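Local coordinates for protein pectate lyase (PDB 1GXM) that cleaves pectate (polygalacturonic acid) by anti-beta-elimination, this chain being the catalytic module of a longer family 10 polysaccharide lyase, at residues E85-G90 with K94-V99; N27-W32 with K150-D155; A98-A103 with D161-R166; D38-Y43 with G48-N53. All coordinates share one frame; numbering follows the deposited sequence.

Contact 1: residues E85-G90 with K94-V99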
# COMPACT_ATOMS: atom_id res chain seq x y z
N GLU A 85 -1.99 -19.71 2.90
CA GLU A 85 -0.87 -20.61 2.63
C GLU A 85 -0.90 -21.78 3.60
O GLU A 85 -0.72 -22.90 3.21
CB GLU A 85 0.45 -19.86 2.72
CG GLU A 85 1.68 -20.74 2.51
CD GLU A 85 1.84 -21.26 1.09
OE1 GLU A 85 1.23 -20.71 0.17
OE2 GLU A 85 2.61 -22.24 0.89
N VAL A 86 -1.16 -21.51 4.86
CA VAL A 86 -1.28 -22.59 5.84
C VAL A 86 -2.40 -23.53 5.47
O VAL A 86 -2.24 -24.75 5.57
CB VAL A 86 -1.51 -22.02 7.27
CG1 VAL A 86 -1.85 -23.14 8.24
CG2 VAL A 86 -0.30 -21.28 7.73
N TYR A 87 -3.54 -23.01 5.03
CA TYR A 87 -4.63 -23.84 4.56
C TYR A 87 -4.21 -24.68 3.36
O TYR A 87 -4.50 -25.89 3.28
CB TYR A 87 -5.87 -23.01 4.22
CG TYR A 87 -6.97 -23.89 3.69
CD1 TYR A 87 -7.45 -24.95 4.45
CD2 TYR A 87 -7.50 -23.68 2.43
CE1 TYR A 87 -8.44 -25.79 3.96
CE2 TYR A 87 -8.51 -24.50 1.94
CZ TYR A 87 -8.97 -25.57 2.71
OH TYR A 87 -9.97 -26.38 2.23
N LYS A 88 -3.51 -24.06 2.42
CA LYS A 88 -3.03 -24.73 1.23
C LYS A 88 -2.08 -25.86 1.61
O LYS A 88 -2.17 -26.95 1.04
CB LYS A 88 -2.35 -23.74 0.29
CG LYS A 88 -1.81 -24.32 -1.02
CD LYS A 88 -1.15 -23.22 -1.84
CE LYS A 88 -0.43 -23.74 -3.08
NZ LYS A 88 -1.35 -24.31 -4.08
N SER A 89 -1.21 -25.62 2.59
CA SER A 89 -0.21 -26.63 3.00
C SER A 89 -0.80 -27.79 3.79
O SER A 89 -0.45 -28.94 3.56
CB SER A 89 0.90 -26.02 3.85
OG SER A 89 1.26 -24.85 3.15
N GLY A 90 -1.64 -27.47 4.77
CA GLY A 90 -2.07 -28.44 5.77
C GLY A 90 -3.51 -28.90 5.70
O GLY A 90 -3.89 -29.89 6.33
N LYS A 94 -10.23 -24.66 9.45
CA LYS A 94 -10.36 -23.50 10.34
C LYS A 94 -9.62 -22.30 9.74
O LYS A 94 -10.02 -21.15 9.91
CB LYS A 94 -9.90 -23.80 11.76
CG LYS A 94 -8.41 -23.93 11.96
CD LYS A 94 -8.14 -24.34 13.37
CE LYS A 94 -6.65 -24.44 13.62
NZ LYS A 94 -6.35 -24.86 15.05
N TYR A 95 -8.57 -22.58 8.99
CA TYR A 95 -7.81 -21.50 8.35
C TYR A 95 -8.50 -21.00 7.10
O TYR A 95 -8.50 -19.80 6.83
CB TYR A 95 -6.38 -21.92 8.02
CG TYR A 95 -5.62 -22.41 9.22
CD1 TYR A 95 -5.40 -21.60 10.32
CD2 TYR A 95 -5.08 -23.70 9.25
CE1 TYR A 95 -4.68 -22.05 11.42
CE2 TYR A 95 -4.38 -24.16 10.35
CZ TYR A 95 -4.18 -23.35 11.43
OH TYR A 95 -3.47 -23.83 12.51
N ARG A 96 -9.08 -21.90 6.33
CA ARG A 96 -9.95 -21.53 5.21
C ARG A 96 -11.05 -20.59 5.68
O ARG A 96 -11.33 -19.58 5.04
CB ARG A 96 -10.59 -22.79 4.59
CG ARG A 96 -11.63 -22.53 3.49
CD ARG A 96 -12.29 -23.80 2.96
NE ARG A 96 -13.14 -23.47 1.82
CZ ARG A 96 -14.40 -23.06 1.91
NH1 ARG A 96 -15.03 -22.98 3.07
NH2 ARG A 96 -15.05 -22.75 0.81
N ASP A 97 -11.67 -20.92 6.80
CA ASP A 97 -12.76 -20.12 7.33
C ASP A 97 -12.27 -18.72 7.64
O ASP A 97 -12.95 -17.74 7.40
CB ASP A 97 -13.33 -20.76 8.58
CG ASP A 97 -14.04 -22.06 8.30
OD1 ASP A 97 -14.40 -22.32 7.14
OD2 ASP A 97 -14.26 -22.87 9.21
N ALA A 98 -11.08 -18.63 8.21
CA ALA A 98 -10.53 -17.34 8.59
C ALA A 98 -10.21 -16.50 7.37
O ALA A 98 -10.49 -15.31 7.34
CB ALA A 98 -9.29 -17.53 9.39
N VAL A 99 -9.62 -17.12 6.37
CA VAL A 99 -9.32 -16.42 5.13
C VAL A 99 -10.60 -15.89 4.49
O VAL A 99 -10.63 -14.78 4.00
CB VAL A 99 -8.58 -17.33 4.14
CG1 VAL A 99 -8.38 -16.63 2.82
CG2 VAL A 99 -7.23 -17.70 4.69

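Contact 2: residues N27-W32 with K150-D155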
# COMPACT_ATOMS: atom_id res chain seq x y z
N ASN A 27 5.98 -13.09 -0.19
CA ASN A 27 6.69 -13.11 1.09
C ASN A 27 5.76 -13.32 2.27
O ASN A 27 6.10 -14.02 3.23
CB ASN A 27 7.38 -11.79 1.30
CG ASN A 27 8.73 -11.74 0.60
OD1 ASN A 27 9.25 -10.66 0.32
ND2 ASN A 27 9.23 -12.90 0.20
N ALA A 28 4.57 -12.73 2.22
CA ALA A 28 3.61 -12.83 3.32
C ALA A 28 3.15 -14.26 3.55
O ALA A 28 2.71 -14.62 4.62
CB ALA A 28 2.42 -11.94 3.07
N ARG A 29 3.22 -15.08 2.50
CA ARG A 29 2.81 -16.47 2.60
C ARG A 29 3.52 -17.22 3.71
O ARG A 29 2.94 -18.14 4.31
CB ARG A 29 3.01 -17.17 1.27
CG ARG A 29 2.08 -16.65 0.20
CD ARG A 29 2.46 -17.11 -1.18
NE ARG A 29 2.22 -18.53 -1.38
CZ ARG A 29 2.44 -19.17 -2.52
NH1 ARG A 29 2.90 -18.52 -3.57
NH2 ARG A 29 2.19 -20.47 -2.59
N THR A 30 4.75 -16.81 3.98
CA THR A 30 5.57 -17.38 5.05
C THR A 30 6.06 -16.32 6.02
O THR A 30 7.18 -16.39 6.51
CB THR A 30 6.78 -18.14 4.46
OG1 THR A 30 7.61 -17.26 3.68
CG2 THR A 30 6.32 -19.23 3.50
N LYS A 31 5.21 -15.33 6.32
CA LYS A 31 5.63 -14.23 7.19
C LYS A 31 6.06 -14.74 8.55
O LYS A 31 7.04 -14.26 9.11
CB LYS A 31 4.50 -13.21 7.37
CG LYS A 31 4.90 -11.98 8.18
CD LYS A 31 5.77 -11.02 7.37
CE LYS A 31 6.80 -10.29 8.22
NZ LYS A 31 6.24 -9.73 9.48
N TRP A 32 5.30 -15.69 9.08
CA TRP A 32 5.62 -16.31 10.37
C TRP A 32 5.79 -17.79 10.14
O TRP A 32 5.32 -18.34 9.15
CB TRP A 32 4.51 -16.09 11.38
CG TRP A 32 4.17 -14.66 11.58
CD1 TRP A 32 4.80 -13.77 12.41
CD2 TRP A 32 3.15 -13.92 10.92
NE1 TRP A 32 4.21 -12.53 12.32
CE2 TRP A 32 3.20 -12.60 11.40
CE3 TRP A 32 2.18 -14.26 9.97
CZ2 TRP A 32 2.32 -11.62 10.97
CZ3 TRP A 32 1.30 -13.27 9.56
CH2 TRP A 32 1.39 -11.97 10.05
N LYS A 150 -7.39 -16.74 -8.73
CA LYS A 150 -6.99 -18.07 -8.30
C LYS A 150 -5.47 -18.23 -8.27
O LYS A 150 -4.94 -19.29 -8.58
CB LYS A 150 -7.64 -19.13 -9.22
CG LYS A 150 -8.15 -20.34 -8.49
CD LYS A 150 -9.42 -20.90 -9.12
CE LYS A 150 -9.36 -20.95 -10.63
NZ LYS A 150 -10.20 -19.90 -11.29
N ARG A 151 -4.76 -17.18 -7.91
CA ARG A 151 -3.31 -17.28 -7.77
C ARG A 151 -2.97 -17.78 -6.39
O ARG A 151 -3.65 -17.44 -5.43
CB ARG A 151 -2.61 -15.93 -7.95
CG ARG A 151 -2.80 -15.33 -9.28
CD ARG A 151 -1.84 -14.23 -9.62
NE ARG A 151 -2.30 -13.58 -10.84
CZ ARG A 151 -2.95 -12.43 -10.90
NH1 ARG A 151 -3.17 -11.70 -9.81
NH2 ARG A 151 -3.36 -11.99 -12.08
N ALA A 152 -1.91 -18.56 -6.31
CA ALA A 152 -1.39 -19.05 -5.04
C ALA A 152 -1.22 -17.88 -4.08
O ALA A 152 -0.66 -16.85 -4.45
CB ALA A 152 -0.05 -19.74 -5.27
N PRO A 153 -1.60 -18.04 -2.82
CA PRO A 153 -2.09 -19.28 -2.20
C PRO A 153 -3.59 -19.54 -2.29
O PRO A 153 -4.07 -20.42 -1.56
CB PRO A 153 -1.72 -19.05 -0.74
CG PRO A 153 -1.88 -17.57 -0.57
CD PRO A 153 -1.46 -16.94 -1.85
N PHE A 154 -4.29 -18.82 -3.15
CA PHE A 154 -5.75 -18.88 -3.23
C PHE A 154 -6.21 -19.81 -4.35
O PHE A 154 -7.36 -19.74 -4.80
CB PHE A 154 -6.32 -17.48 -3.44
CG PHE A 154 -5.85 -16.49 -2.41
CD1 PHE A 154 -6.32 -16.57 -1.11
CD2 PHE A 154 -4.93 -15.52 -2.73
CE1 PHE A 154 -5.87 -15.66 -0.14
CE2 PHE A 154 -4.50 -14.60 -1.77
CZ PHE A 154 -4.95 -14.69 -0.48
N ASP A 155 -5.32 -20.69 -4.77
CA ASP A 155 -5.66 -21.70 -5.80
C ASP A 155 -6.05 -23.02 -5.12
O ASP A 155 -5.62 -24.11 -5.51
CB ASP A 155 -4.52 -21.90 -6.80
CG ASP A 155 -3.23 -22.36 -6.17
OD1 ASP A 155 -3.06 -22.26 -4.93
OD2 ASP A 155 -2.30 -22.85 -6.84

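Contact 3: residues A98-A103 with D161-R166. Unlike the reference sequence in segment 161-166: Asn162 (reference Ser). With GOL (glycerol), chain D.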
# COMPACT_ATOMS: atom_id res chain seq x y z
N ALA A 98 -11.08 -18.63 8.21
CA ALA A 98 -10.53 -17.34 8.59
C ALA A 98 -10.21 -16.50 7.37
O ALA A 98 -10.49 -15.31 7.34
CB ALA A 98 -9.29 -17.53 9.39
N VAL A 99 -9.62 -17.12 6.37
CA VAL A 99 -9.32 -16.42 5.13
C VAL A 99 -10.60 -15.89 4.49
O VAL A 99 -10.63 -14.78 4.00
CB VAL A 99 -8.58 -17.33 4.14
CG1 VAL A 99 -8.38 -16.63 2.82
CG2 VAL A 99 -7.23 -17.70 4.69
N ARG A 100 -11.66 -16.69 4.48
CA ARG A 100 -12.93 -16.22 3.95
C ARG A 100 -13.48 -15.02 4.71
O ARG A 100 -14.03 -14.10 4.12
CB ARG A 100 -13.93 -17.37 3.92
CG ARG A 100 -13.54 -18.44 2.90
CD ARG A 100 -14.40 -19.69 2.94
NE ARG A 100 -15.80 -19.32 2.76
CZ ARG A 100 -16.35 -19.03 1.58
NH1 ARG A 100 -15.65 -19.13 0.48
NH2 ARG A 100 -17.62 -18.65 1.51
N LYS A 101 -13.35 -15.04 6.04
CA LYS A 101 -13.82 -13.91 6.85
C LYS A 101 -12.99 -12.66 6.58
O LYS A 101 -13.53 -11.58 6.53
CB LYS A 101 -13.82 -14.23 8.34
CG LYS A 101 -14.92 -15.22 8.75
CD LYS A 101 -15.08 -15.32 10.25
CE LYS A 101 -15.87 -14.15 10.83
NZ LYS A 101 -16.12 -14.31 12.29
N ALA A 102 -11.70 -12.87 6.35
CA ALA A 102 -10.78 -11.75 6.08
C ALA A 102 -11.06 -11.11 4.73
O ALA A 102 -11.04 -9.90 4.62
CB ALA A 102 -9.35 -12.21 6.12
N ALA A 103 -11.32 -11.93 3.71
CA ALA A 103 -11.65 -11.39 2.39
C ALA A 103 -12.97 -10.64 2.46
O ALA A 103 -13.12 -9.57 1.88
CB ALA A 103 -11.73 -12.49 1.39
N ASP A 161 -16.23 -19.65 -7.44
CA ASP A 161 -16.38 -18.71 -8.55
C ASP A 161 -17.16 -17.46 -8.15
O ASP A 161 -16.81 -16.36 -8.56
CB ASP A 161 -17.11 -19.38 -9.71
CG ASP A 161 -16.27 -20.38 -10.45
OD1 ASP A 161 -15.03 -20.42 -10.27
OD2 ASP A 161 -16.78 -21.18 -11.27
N ASN A 162 -18.22 -17.64 -7.38
CA ASN A 162 -19.04 -16.52 -6.92
C ASN A 162 -18.25 -15.57 -6.02
O ASN A 162 -18.39 -14.36 -6.11
CB ASN A 162 -20.31 -17.01 -6.23
CG ASN A 162 -21.33 -17.55 -7.22
OD1 ASN A 162 -21.24 -17.31 -8.44
ND2 ASN A 162 -22.32 -18.29 -6.71
N ASP A 163 -17.42 -16.14 -5.16
CA ASP A 163 -16.54 -15.35 -4.32
C ASP A 163 -15.59 -14.57 -5.18
O ASP A 163 -15.39 -13.38 -4.96
CB ASP A 163 -15.70 -16.23 -3.43
CG ASP A 163 -16.51 -16.98 -2.42
OD1 ASP A 163 -17.62 -16.52 -2.06
OD2 ASP A 163 -16.08 -18.04 -1.93
N ARG A 164 -14.98 -15.24 -6.14
CA ARG A 164 -14.04 -14.57 -7.05
C ARG A 164 -14.70 -13.45 -7.83
O ARG A 164 -14.07 -12.44 -8.09
CB ARG A 164 -13.35 -15.56 -7.97
CG ARG A 164 -12.32 -16.36 -7.25
CD ARG A 164 -11.52 -17.27 -8.13
NE ARG A 164 -12.32 -18.45 -8.44
CZ ARG A 164 -12.38 -19.52 -7.67
NH1 ARG A 164 -11.64 -19.62 -6.58
NH2 ARG A 164 -13.16 -20.54 -8.01
N THR A 165 -15.97 -13.60 -8.19
CA THR A 165 -16.69 -12.53 -8.86
C THR A 165 -16.77 -11.31 -7.96
O THR A 165 -16.61 -10.19 -8.41
CB THR A 165 -18.10 -13.01 -9.24
OG1 THR A 165 -17.94 -14.01 -10.25
CG2 THR A 165 -18.95 -11.90 -9.88
N ARG A 166 -17.08 -11.55 -6.69
CA ARG A 166 -17.17 -10.47 -5.75
C ARG A 166 -15.82 -9.79 -5.58
O ARG A 166 -15.75 -8.58 -5.51
CB ARG A 166 -17.64 -10.95 -4.40
CG ARG A 166 -17.95 -9.82 -3.45
CD ARG A 166 -18.55 -10.31 -2.18
NE ARG A 166 -18.78 -9.25 -1.20
CZ ARG A 166 -18.51 -9.35 0.09
NH1 ARG A 166 -17.95 -10.44 0.59
NH2 ARG A 166 -18.78 -8.34 0.90
C1 GOL D . -15.81 -15.24 1.21
O1 GOL D . -14.54 -14.70 1.48
C2 GOL D . -16.59 -13.96 1.04
O2 GOL D . -17.67 -13.95 1.92
C3 GOL D . -16.89 -13.73 -0.43
O3 GOL D . -18.04 -12.95 -0.59
O HOH W 1 -19.41 -18.08 -0.81

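Contact 4: residues D38-Y43 with G48-N53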
# COMPACT_ATOMS: atom_id res chain seq x y z
N ASP A 38 -1.95 -20.84 14.68
CA ASP A 38 -3.06 -20.80 15.63
C ASP A 38 -3.05 -19.50 16.41
O ASP A 38 -4.11 -18.95 16.72
CB ASP A 38 -2.98 -21.98 16.61
CG ASP A 38 -3.48 -23.26 16.02
OD1 ASP A 38 -3.97 -23.24 14.88
OD2 ASP A 38 -3.44 -24.33 16.66
N VAL A 39 -1.86 -19.01 16.74
CA VAL A 39 -1.74 -17.72 17.40
C VAL A 39 -2.32 -16.64 16.50
O VAL A 39 -3.20 -15.89 16.90
CB VAL A 39 -0.30 -17.38 17.79
CG1 VAL A 39 -0.17 -15.96 18.34
CG2 VAL A 39 0.18 -18.36 18.83
N VAL A 40 -1.86 -16.58 15.26
CA VAL A 40 -2.38 -15.59 14.32
C VAL A 40 -3.89 -15.70 14.20
O VAL A 40 -4.60 -14.72 14.28
CB VAL A 40 -1.72 -15.74 12.94
CG1 VAL A 40 -2.36 -14.82 11.92
CG2 VAL A 40 -0.26 -15.45 13.07
N LEU A 41 -4.37 -16.91 14.02
CA LEU A 41 -5.78 -17.16 13.86
C LEU A 41 -6.57 -16.58 15.05
O LEU A 41 -7.65 -16.01 14.90
CB LEU A 41 -6.03 -18.66 13.75
CG LEU A 41 -7.47 -19.12 13.68
CD1 LEU A 41 -8.23 -18.52 12.49
CD2 LEU A 41 -7.48 -20.63 13.61
N SER A 42 -6.01 -16.76 16.23
CA SER A 42 -6.70 -16.46 17.47
C SER A 42 -6.89 -14.97 17.73
O SER A 42 -7.66 -14.61 18.60
CB SER A 42 -5.98 -17.08 18.66
OG SER A 42 -4.79 -16.40 18.94
N TYR A 43 -6.22 -14.11 16.95
CA TYR A 43 -6.41 -12.66 17.07
C TYR A 43 -7.33 -12.07 16.02
O TYR A 43 -7.60 -10.89 16.04
CB TYR A 43 -5.06 -11.93 17.04
CG TYR A 43 -4.33 -12.15 18.32
CD1 TYR A 43 -4.57 -11.34 19.42
CD2 TYR A 43 -3.45 -13.20 18.47
CE1 TYR A 43 -3.94 -11.55 20.63
CE2 TYR A 43 -2.81 -13.43 19.68
CZ TYR A 43 -3.07 -12.61 20.76
OH TYR A 43 -2.46 -12.84 21.98
N GLY A 48 -13.60 -10.26 10.81
CA GLY A 48 -12.67 -10.89 9.89
C GLY A 48 -11.35 -10.19 9.72
O GLY A 48 -10.43 -10.74 9.12
N GLY A 49 -11.25 -8.96 10.20
CA GLY A 49 -10.00 -8.23 10.16
C GLY A 49 -9.15 -8.55 11.37
O GLY A 49 -9.60 -9.16 12.34
N TRP A 50 -7.92 -8.07 11.35
CA TRP A 50 -7.03 -8.13 12.48
C TRP A 50 -6.70 -6.75 12.99
O TRP A 50 -6.68 -5.79 12.24
CB TRP A 50 -5.70 -8.78 12.14
CG TRP A 50 -5.71 -10.29 12.19
CD1 TRP A 50 -5.21 -11.05 13.18
CD2 TRP A 50 -6.20 -11.19 11.19
NE1 TRP A 50 -5.37 -12.38 12.88
CE2 TRP A 50 -5.97 -12.50 11.66
CE3 TRP A 50 -6.83 -11.03 9.95
CZ2 TRP A 50 -6.33 -13.62 10.93
CZ3 TRP A 50 -7.14 -12.16 9.22
CH2 TRP A 50 -6.91 -13.43 9.72
N PRO A 51 -6.38 -6.67 14.28
CA PRO A 51 -5.83 -5.43 14.83
C PRO A 51 -4.37 -5.38 14.40
O PRO A 51 -3.79 -6.38 13.98
CB PRO A 51 -5.95 -5.63 16.34
CG PRO A 51 -6.63 -6.89 16.54
CD PRO A 51 -6.46 -7.72 15.30
N LYS A 52 -3.76 -4.21 14.51
CA LYS A 52 -2.34 -4.10 14.17
C LYS A 52 -1.43 -4.32 15.37
O LYS A 52 -1.88 -4.32 16.51
CB LYS A 52 -2.02 -2.75 13.53
CG LYS A 52 -2.26 -1.57 14.43
CD LYS A 52 -1.75 -0.31 13.80
CE LYS A 52 -1.95 0.89 14.66
NZ LYS A 52 -1.41 2.09 13.96
N ASN A 53 -0.16 -4.53 15.06
CA ASN A 53 0.95 -4.44 16.02
C ASN A 53 0.99 -5.56 17.06
O ASN A 53 1.62 -5.42 18.10
CB ASN A 53 0.94 -3.09 16.76
CG ASN A 53 1.12 -1.91 15.83
OD1 ASN A 53 1.57 -2.04 14.70
ND2 ASN A 53 0.77 -0.73 16.33

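Contact 1: residues E85-G90 with K94-V99
Tyr87 OH is hydrogen-bonded to Asp157 OD1 and lies 3.5 Å from Arg96 CD. Arg96 NE in turn bonds to the backbone O of Asp157, so Tyr87 OH and Arg96 NE are both tied to one residue in the loop that follows helix 136-148. The two belong to a helical hairpin, helix 77-90 followed after a short turn by helix 93-109. The segment axes approach to 8.5 Å and run nearly antiparallel, with an angle of 153° between their directions.

Tyr87 and Arg96 lie side by side and point the same way. Arg96 CB stands over the centre of the Tyr87 ring in a CH-pi contact, 3.5 Å from the centroid and only 4° off the normal. With CG anti to the backbone N (chi1 175°) and an extended chain, Arg96 then runs on along the ring to its hydroxyl end. Its guanidinium does not stack there, since its plane is turned well away from that of the ring.

Val86 makes the second CH-pi contact. Its CG1 sits above one face of the Tyr95 ring, toward the rim, 3.4 Å from both CD2 and CE2, while Lys94 CG lies over the opposite face. Tyr87 CB and Tyr95 CB, 4.0 Å apart, join the two pairs where the backbones come closest. Tyr95 OH is hydrogen-bonded to Asp38.

No hydrogen bond links the two segments directly. Their association therefore rests on C-H groups laid against aromatic faces, with the polar ends directed to partners on other parts of the chain.

Contact 2: residues N27-W32 with K150-D155
Arg29, near the C-terminal end of helix 20-28, lays its side chain across a type VIa beta-turn made by residues 151-154. The cis peptide between Ala152 and Pro153 and the hydrogen bond from Phe154 N to Arg151 O, 2.7 Å long, identify the turn.

The Arg29 and Pro153 side chains cross obliquely. The aliphatic part of Arg29 passes the outer carbons of the proline ring, with Arg29 CD 4.0 Å from Pro153 CD. A bend in the chain at chi3 (70°) then turns the guanidinium so that one of its faces lies against the turn. Ala152 C is below the centre of that face, 4.1 Å from its plane, and Pro153 N is nearer the rim. On roughly the opposite side of the proline, Pro153 CG sits over the Phe154 ring, so the proline is packed between a cationic side chain and an aromatic one.

The N-H groups of Arg29 find their partners beyond the turn. NE forms a salt bridge with Glu85 OE1 on helix 77-90, a carboxylate that also touches Pro153, and NH1 bonds to Asn26 OD1. These bonds hold the guanidinium plane in its rotation. Asp155 OD1 is 6.0 Å from Arg29 NH2, so any attraction between the two would be long-range.

Across the contact itself the interaction is plain van der Waals packing: the methyl carbon CB of Ala152 is placed evenly beneath the fork of the guanidinium, 3.6 Å from both NH1 and NH2 of Arg29.

Contact 3: residues A98-A103 with D161-R166
The Arg100 guanidinium has Asp163 OD2 and a water at its edge, both in its plane, and C1 of a glycerol molecule over one face. NH1 donates to Asp163 OD2 over 2.7 Å in a salt bridge with an N-H...O angle of 151°. The bond uses the syn side of that oxygen from 31° out of the carboxylate plane, and the two flat groups are turned 46° against each other. Instead of a second direct bond, the water accepts from Arg100 NH2 and donates to Asp163 OD1 at 2.7 Å. Arg100 NH1 also bonds to Val158 O.

A bend at chi3 brings the end of Arg100 back toward Asp163. The glycerol, probably from the crystallisation liquor, fits between the helices: its O1 donates to Arg100 O at 2.8 Å, and Arg166 NH1 donates to its O3, also at 2.8 Å. Arg166 NH1 has a protein partner too, Asn104 OD1 on helix 93-109.

Asp163 is the third residue of helix 161-181, and its OD2 accepts from Ser160 N just before the helix. This is consistent with the bond an acidic N3 residue makes to the N-cap N-H at a helix start, here combined with a surface salt bridge joining two helices.

Contact 4: residues D38-Y43 with G48-N53
At the C-terminal end of helix 37-42 an indole from the chain that returns after a short loop binds a backbone carbonyl: Trp50 NE1 donates to Val40 O. The bond is 2.8 Å long and nearly straight, with an N-H...O angle of 171°, and the oxygen lies in the plane of the indole, at its edge. Seen from the acceptor, the donor stands 35° above the carbonyl plane. Tyr43 N reaches the same oxygen from the opposite face, over a longer 3.2 Å, so two N-H groups grip one carbonyl in the last turn of the helix.

Trp50 CG is anti to its carbonyl carbon (chi1 -84°), which carries the five-membered ring into the angle between Val40 and Tyr43. The Val40 and Trp50 side chains meet at about a right angle, CG1 of Val40 being 4.0 Å from NE1 of Trp50. Trp50 CD1 is approached by the tyrosine backbone, 3.7 Å from Tyr43 C, while the phenol of Tyr43 turns elsewhere and bonds to Gly60 O. Pro51 completes the fit, its CD 3.4 Å from Tyr43 O.

Around this joint, Trp50 packs on Glu79 and Leu83 of helix 77-90 and on Ala102 of helix 93-109, and Val40 on Glu79 and Phe82. A backbone bond to Thr70 connects Trp50 to strand 69-70.

How the contacts relate
From the N terminus, residues 27-32 open contact 2, the widest loop of the four. Inside it lie two short closures in series: contact 4, returning after four residues, and contact 1, the hairpin of helices 77-90 and 93-109. Contact 3 starts from the second hairpin helix, sharing Ala98 and Val99 with contact 1. It closes at 161-166, after contact 2 has closed at 150-155, so these two cross. Direct links bind the set: Lys88 and Asp155 form a salt bridge between contacts 1 and 2, Lys94 and Asp38 one between contacts 1 and 4, and Val99 packs on Phe154. The hairpin thus joins the N-terminal helices to the 150-166 region.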